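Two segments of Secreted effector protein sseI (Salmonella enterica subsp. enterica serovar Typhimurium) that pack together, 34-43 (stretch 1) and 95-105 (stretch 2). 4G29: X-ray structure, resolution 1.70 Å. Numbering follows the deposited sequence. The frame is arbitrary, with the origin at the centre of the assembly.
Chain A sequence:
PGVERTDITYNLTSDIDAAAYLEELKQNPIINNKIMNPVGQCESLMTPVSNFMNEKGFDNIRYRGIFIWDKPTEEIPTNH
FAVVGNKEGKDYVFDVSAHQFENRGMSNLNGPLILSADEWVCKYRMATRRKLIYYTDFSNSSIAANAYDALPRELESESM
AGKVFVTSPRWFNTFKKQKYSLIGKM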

# COMPACT_ATOMS: atom_id res chain seq x y z
N LYS A 34 8.23 5.27 -13.10
CA LYS A 34 7.28 5.49 -12.04
C LYS A 34 7.87 5.09 -10.67
O LYS A 34 7.56 5.68 -9.65
CB LYS A 34 6.01 4.71 -12.34
CG LYS A 34 5.18 5.36 -13.45
CD LYS A 34 3.89 4.64 -13.71
CE LYS A 34 3.15 5.32 -14.87
NZ LYS A 34 1.73 4.80 -15.09
N ILE A 35 8.77 4.12 -10.65
CA ILE A 35 9.49 3.78 -9.44
C ILE A 35 10.52 4.87 -9.12
O ILE A 35 10.77 5.17 -7.97
CB ILE A 35 10.12 2.35 -9.52
CG1 ILE A 35 9.00 1.32 -9.56
CG2 ILE A 35 11.04 2.11 -8.35
CD1 ILE A 35 9.53 -0.14 -9.76
N MSE A 36 11.15 5.44 -10.13
CA MSE A 36 12.05 6.55 -9.87
C MSE A 36 11.33 7.79 -9.36
O MSE A 36 11.88 8.54 -8.56
CB MSE A 36 12.85 6.89 -11.15
CG MSE A 36 14.06 7.67 -10.86
SE MSE A 36 15.18 8.05 -12.38
CE MSE A 36 15.25 6.25 -13.03
N ASN A 37 10.11 7.98 -9.85
CA ASN A 37 9.25 9.12 -9.57
C ASN A 37 7.85 8.70 -9.16
O ASN A 37 6.91 8.87 -9.92
CB ASN A 37 9.20 10.06 -10.77
CG ASN A 37 10.58 10.71 -11.05
OD1 ASN A 37 11.05 11.53 -10.26
ND2 ASN A 37 11.23 10.30 -12.14
N PRO A 38 7.71 8.22 -7.91
CA PRO A 38 6.50 7.50 -7.47
C PRO A 38 5.36 8.39 -7.08
O PRO A 38 4.25 7.88 -6.93
CB PRO A 38 7.01 6.74 -6.24
CG PRO A 38 8.11 7.52 -5.74
CD PRO A 38 8.81 8.01 -6.96
N VAL A 39 5.56 9.69 -6.85
CA VAL A 39 4.48 10.51 -6.34
C VAL A 39 3.35 10.58 -7.38
O VAL A 39 3.57 10.87 -8.54
CB VAL A 39 4.91 11.94 -5.90
CG1 VAL A 39 3.66 12.81 -5.64
CG2 VAL A 39 5.78 11.82 -4.68
N GLY A 40 2.15 10.28 -6.94
CA GLY A 40 0.99 10.29 -7.81
C GLY A 40 0.84 9.03 -8.66
O GLY A 40 -0.08 8.97 -9.47
N GLN A 41 1.70 8.04 -8.47
CA GLN A 41 1.67 6.83 -9.32
C GLN A 41 0.98 5.57 -8.84
O GLN A 41 0.86 4.71 -9.74
CB GLN A 41 3.09 6.42 -9.71
CG GLN A 41 3.86 7.48 -10.43
CD GLN A 41 3.21 7.94 -11.71
OE1 GLN A 41 2.29 7.32 -12.23
NE2 GLN A 41 3.72 9.01 -12.24
N CYS A 42 0.68 5.38 -7.51
CA CYS A 42 0.25 4.13 -6.91
C CYS A 42 -0.98 3.74 -7.71
O CYS A 42 -1.09 2.60 -8.00
CB CYS A 42 -0.06 4.08 -5.34
SG CYS A 42 -0.84 5.37 -4.79
N GLU A 43 -1.90 4.66 -8.03
CA GLU A 43 -3.16 4.13 -8.56
C GLU A 43 -2.91 3.48 -9.94
O GLU A 43 -3.41 2.35 -10.24
CB GLU A 43 -4.24 5.23 -8.59
CG GLU A 43 -5.54 4.71 -8.75
CD GLU A 43 -6.60 5.78 -8.58
OE1 GLU A 43 -7.33 5.87 -9.54
OE2 GLU A 43 -6.73 6.47 -7.54
N ASP A 95 4.38 -3.25 -3.19
CA ASP A 95 4.09 -1.85 -2.95
C ASP A 95 5.27 -1.04 -3.44
O ASP A 95 6.06 -0.50 -2.66
CB ASP A 95 3.84 -1.65 -1.44
CG ASP A 95 3.41 -0.23 -1.06
OD1 ASP A 95 3.31 0.63 -1.93
OD2 ASP A 95 3.20 -0.02 0.17
N VAL A 96 5.39 -1.01 -4.76
CA VAL A 96 6.55 -0.44 -5.44
C VAL A 96 6.57 1.10 -5.50
O VAL A 96 7.53 1.66 -6.01
CB VAL A 96 6.80 -1.08 -6.83
CG1 VAL A 96 6.87 -2.64 -6.76
CG2 VAL A 96 5.75 -0.68 -7.85
N SER A 97 5.55 1.76 -4.96
CA SER A 97 5.54 3.22 -4.85
C SER A 97 5.47 3.72 -3.40
O SER A 97 5.18 4.89 -3.17
CB SER A 97 4.44 3.83 -5.68
OG SER A 97 3.15 3.51 -5.22
N ALA A 98 5.77 2.85 -2.43
CA ALA A 98 5.69 3.19 -0.99
C ALA A 98 6.54 4.42 -0.68
O ALA A 98 6.20 5.26 0.15
CB ALA A 98 6.18 1.96 -0.11
N HIS A 99 7.68 4.47 -1.33
CA HIS A 99 8.64 5.53 -1.11
C HIS A 99 8.18 6.89 -1.56
O HIS A 99 8.93 7.89 -1.30
CB HIS A 99 10.01 5.24 -1.68
CG HIS A 99 9.97 4.82 -3.10
ND1 HIS A 99 10.64 5.48 -4.11
CD2 HIS A 99 9.24 3.86 -3.70
CE1 HIS A 99 10.40 4.86 -5.26
NE2 HIS A 99 9.53 3.89 -5.03
N GLN A 100 6.99 6.99 -2.15
CA GLN A 100 6.38 8.32 -2.33
C GLN A 100 6.24 9.10 -1.00
O GLN A 100 6.14 10.30 -1.03
CB GLN A 100 5.07 8.28 -3.09
CG GLN A 100 3.89 7.77 -2.32
CD GLN A 100 2.54 8.18 -2.89
OE1 GLN A 100 2.40 9.28 -3.44
NE2 GLN A 100 1.51 7.35 -2.65
N PHE A 101 6.28 8.40 0.13
CA PHE A 101 6.13 8.98 1.47
C PHE A 101 7.45 9.31 2.18
O PHE A 101 7.44 9.92 3.28
CB PHE A 101 5.27 8.07 2.35
CG PHE A 101 3.91 7.84 1.79
CD1 PHE A 101 3.09 8.91 1.53
CD2 PHE A 101 3.47 6.56 1.50
CE1 PHE A 101 1.85 8.75 0.98
CE2 PHE A 101 2.23 6.35 0.96
CZ PHE A 101 1.41 7.44 0.69
N GLU A 102 8.57 8.94 1.58
CA GLU A 102 9.90 9.15 2.19
C GLU A 102 10.12 10.55 2.71
O GLU A 102 10.68 10.75 3.82
CB GLU A 102 11.01 8.83 1.18
CG GLU A 102 12.37 8.65 1.83
CD GLU A 102 13.49 8.49 0.81
OE1 GLU A 102 13.25 8.77 -0.40
OE2 GLU A 102 14.63 8.11 1.22
N ASN A 103 9.68 11.52 1.91
CA ASN A 103 9.81 12.93 2.22
C ASN A 103 8.57 13.56 2.87
O ASN A 103 8.50 14.79 2.93
CB ASN A 103 10.20 13.67 0.93
CG ASN A 103 11.60 13.29 0.43
OD1 ASN A 103 12.55 13.27 1.20
ND2 ASN A 103 11.72 12.93 -0.85
N ARG A 104 7.65 12.73 3.37
CA ARG A 104 6.39 13.18 4.02
C ARG A 104 6.17 12.64 5.42
O ARG A 104 5.04 12.32 5.80
CB ARG A 104 5.21 12.78 3.15
CG ARG A 104 5.29 13.42 1.82
CD ARG A 104 4.41 12.78 0.82
NE ARG A 104 4.56 13.51 -0.44
CZ ARG A 104 3.56 13.78 -1.28
NH1 ARG A 104 2.32 13.38 -1.01
NH2 ARG A 104 3.82 14.45 -2.40
N GLY A 105 7.25 12.52 6.17
CA GLY A 105 7.19 12.03 7.54
C GLY A 105 7.17 10.52 7.65
O GLY A 105 6.84 9.99 8.70

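Two segments far apart in sequence can pack together without a single hydrogen bond between them, and this pair from the secreted effector SseI is a compact example: about 500 Å² of surface is buried between them, yet no hydrogen bond crosses the contact. Polar groups are plentiful here, but they are engaged within their own segment, elsewhere in the structure, or simply packed against carbon.

The walk begins on the last turn of a helix. K34 turns the end of its side chain away, whereas I35, with chi1 m and chi2 t, lies along the turn formed by D95 to A98. Its CD1 comes to 4.1 Å from V96 CB, an apolar contact between buried residues. The carbonyl of I35 lies at the edge of the H99 ring, near its plane, but I35 O and H99 NE2, 3.4 Å apart, meet at too poor an angle to bond. The imidazole instead donates within its own segment, from H99 NE2 to V96 O at 3.2 Å, which links the ring to its own turn; one face of the ring meets stretch 1.

M36, a selenomethionine, and N37 point away; at N37 the chain leaves helical geometry, and P38, next in sequence, points its CB toward stretch 2. P38 CG sits 3.8 Å from the centroid of the H99 ring, 23° off the ring normal, a CH-pi contact over the face. The same proline also meets S97 and Q100: P38 CB is 3.9 Å from S97 CB and 4.0 Å from Q100 CB. One small, rigid ring thus fits against three side chains of the same short segment, S97, H99 and Q100, while A98 points away.

P38 also opens a type II turn, closed by a hydrogen bond from Q41 N to P38 O at 3.0 Å. Within it, V39 reaches both ends of the 100–104 region: V39 CG2 lies 3.9 Å from Q100 CB, while V39 CG1 approaches R104 NH2 at 3.6 Å, meeting the guanidinium obliquely. G40 follows with phi 81° and psi 4°, where a CB would be jammed against the preceding carbonyl oxygen, so the turn itself calls for glycine.

Q41 leads its side-chain end away, and C42 then returns to the contact. C42 CB packs 3.3 Å from S97 OG, and C42 SG lies 3.7 Å from Q100 NE2, whose hydrogen-bonding needs are met elsewhere in the structure. E43 points away, and the contact ends. The general lesson is that two segments rich in turns can pack closely while each keeps hydrogen bonds of its own.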